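Local atomic coordinates of BugD (PDB entry 2F5X), a protein that binds aspartic acid as a periplasmic solute receptor and probably hands it to a tripartite tricarboxylate-type transport system. Residues P112-A117 against Y208-L213. Residues are numbered along the deposited sequence; the frame is centred on the assembly and turned at random.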
loop_
_atom_site.group_PDB
_atom_site.type_symbol
_atom_site.label_atom_id
_atom_site.label_comp_id
_atom_site.label_asym_id
_atom_site.label_seq_id
_atom_site.Cartn_x
_atom_site.Cartn_y
_atom_site.Cartn_z
ATOM N N PRO A 112 1.990 7.991 -2.075
ATOM C CA PRO A 112 1.150 8.819 -1.206
ATOM C C PRO A 112 -0.312 8.412 -1.311
ATOM O O PRO A 112 -0.693 7.665 -2.222
ATOM C CB PRO A 112 1.372 10.235 -1.753
ATOM C CG PRO A 112 1.645 10.026 -3.233
ATOM C CD PRO A 112 2.330 8.678 -3.338
HETATM N N MSE A 113 -1.120 8.882 -0.372
HETATM C CA MSE A 113 -2.545 8.569 -0.387
HETATM C C MSE A 113 -3.431 9.809 -0.565
HETATM O O MSE A 113 -3.006 10.944 -0.294
HETATM C CB MSE A 113 -2.913 7.760 0.856
HETATM C CG MSE A 113 -2.065 6.482 0.979
HETATM SE SE MSE A 113 -2.544 5.476 2.526
HETATM C CE MSE A 113 -4.215 4.699 1.791
ATOM N N THR A 114 -4.647 9.570 -1.053
ATOM C CA THR A 114 -5.661 10.598 -1.236
ATOM C C THR A 114 -6.919 10.226 -0.475
ATOM O O THR A 114 -7.362 9.072 -0.537
ATOM C CB THR A 114 -6.053 10.725 -2.731
ATOM O OG1 THR A 114 -6.383 9.422 -3.251
ATOM C CG2 THR A 114 -4.859 11.199 -3.566
ATOM N N ILE A 115 -7.495 11.203 0.225
ATOM C CA ILE A 115 -8.813 11.053 0.847
ATOM C C ILE A 115 -9.845 11.383 -0.223
ATOM O O ILE A 115 -9.865 12.501 -0.734
ATOM C CB ILE A 115 -8.977 12.015 2.056
ATOM C CG1 ILE A 115 -7.864 11.812 3.096
ATOM C CG2 ILE A 115 -10.406 11.897 2.681
ATOM C CD1 ILE A 115 -8.085 10.702 4.030
ATOM N N ILE A 116 -10.677 10.402 -0.568
ATOM C CA ILE A 116 -11.664 10.563 -1.630
ATOM C C ILE A 116 -13.049 10.122 -1.164
ATOM O O ILE A 116 -13.193 9.430 -0.150
ATOM C CB ILE A 116 -11.266 9.765 -2.917
ATOM C CG1 ILE A 116 -11.173 8.250 -2.635
ATOM C CG2 ILE A 116 -9.982 10.319 -3.552
ATOM C CD1 ILE A 116 -11.037 7.409 -3.918
ATOM N N ALA A 117 -14.069 10.506 -1.924
ATOM C CA ALA A 117 -15.427 10.060 -1.649
ATOM C C ALA A 117 -16.180 9.817 -2.948
ATOM O O ALA A 117 -15.714 10.206 -4.028
ATOM C CB ALA A 117 -16.160 11.086 -0.788
ATOM N N TYR A 208 -10.205 15.263 -1.734
ATOM C CA TYR A 208 -10.135 16.273 -0.666
ATOM C C TYR A 208 -8.741 16.662 -0.192
ATOM O O TYR A 208 -8.492 17.824 0.131
ATOM C CB TYR A 208 -10.965 15.814 0.531
ATOM C CG TYR A 208 -12.421 15.615 0.182
ATOM C CD1 TYR A 208 -13.300 16.700 0.126
ATOM C CD2 TYR A 208 -12.919 14.344 -0.105
ATOM C CE1 TYR A 208 -14.649 16.519 -0.187
ATOM C CE2 TYR A 208 -14.258 14.157 -0.431
ATOM C CZ TYR A 208 -15.114 15.247 -0.477
ATOM O OH TYR A 208 -16.435 15.049 -0.800
ATOM N N ALA A 209 -7.837 15.692 -0.131
ATOM C CA ALA A 209 -6.534 15.922 0.480
ATOM C C ALA A 209 -5.579 14.784 0.184
ATOM O O ALA A 209 -6.003 13.679 -0.154
ATOM C CB ALA A 209 -6.681 16.079 2.001
ATOM N N VAL A 210 -4.289 15.059 0.348
ATOM C CA VAL A 210 -3.251 14.033 0.223
ATOM C C VAL A 210 -2.540 13.838 1.564
ATOM O O VAL A 210 -2.625 14.701 2.437
ATOM C CB VAL A 210 -2.230 14.385 -0.884
ATOM C CG1 VAL A 210 -2.920 14.380 -2.253
ATOM C CG2 VAL A 210 -1.555 15.751 -0.607
ATOM N N THR A 211 -1.849 12.711 1.726
ATOM C CA THR A 211 -1.212 12.378 3.003
ATOM C C THR A 211 0.299 12.573 2.995
ATOM O O THR A 211 0.988 12.164 3.934
ATOM C CB THR A 211 -1.510 10.927 3.394
ATOM O OG1 THR A 211 -0.987 10.061 2.376
ATOM C CG2 THR A 211 -3.021 10.660 3.412
ATOM N N SER A 212 0.812 13.172 1.926
ATOM C CA SER A 212 2.232 13.492 1.825
ATOM C C SER A 212 2.574 14.775 2.594
ATOM O O SER A 212 1.679 15.529 2.978
ATOM C CB SER A 212 2.628 13.612 0.352
ATOM O OG SER A 212 1.668 14.386 -0.345
ATOM N N LEU A 213 3.869 14.997 2.835
ATOM C CA LEU A 213 4.351 16.183 3.548
ATOM C C LEU A 213 4.247 17.426 2.662
ATOM O O LEU A 213 3.995 18.534 3.139
ATOM C CB LEU A 213 5.799 15.961 4.030
ATOM C CG LEU A 213 6.592 17.067 4.744
ATOM C CD1 LEU A 213 6.136 17.226 6.183
ATOM C CD2 LEU A 213 8.092 16.764 4.696
#
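Met113 and Thr211 are joined by a pair of hydrogen bonds in which a side chain stands in for one backbone partner. Thr211 N gives a bond to Met113 O (2.9 Å), while Met113 N gives one to Thr211 OG1 (3.0 Å), bent to 144° at the hydrogen. With chi1 at 61°, OG1 lies between the backbone N and carbonyl carbon of Thr211, and this turns it to Met113. Farther along, Ile115 N bonds Ala209 O, but Ile115 O takes Tyr208 N (3.0 Å). Ala209 N, buried and without a partner, stays 3.8 Å from Ile115 O. Tyr208 and Ala209 opposite Ile115 thus form a beta bulge, classic in its backbone angles but lacking the second N-H bond. Among CA-H...O contacts, Val210 CA lies 3.1 Å from Met113 O, and Thr114 CA approaches Ala209 O. Outside the pairing, Thr211 OG1 also bonds Val235 O, Thr114 OG1 bonds Thr196 OG1 and Asp191 O, and Tyr208 OH bonds Pro123 O.

Apolar contacts border the strands. Thr114 CG2 touches Val210 CG1 (3.9 Å) across the non-hydrogen-bonded pair. The ring of Tyr208 takes Ala117 CB at its edge, in plane, 3.6 Å from CE2. Met113 CB packs against Thr211 CG2.

The strands run antiparallel, at 169°. Pairing with 206-210 on one side and 188-192 on the other sets strand 102-117 inside the mixed sheet of a periplasmic binding protein fold. The selenium end of Met113 turns from Thr211 to Ala150 and Gln192, which line the ligand pocket, its side chain about 5 Å from the bound aspartic acid.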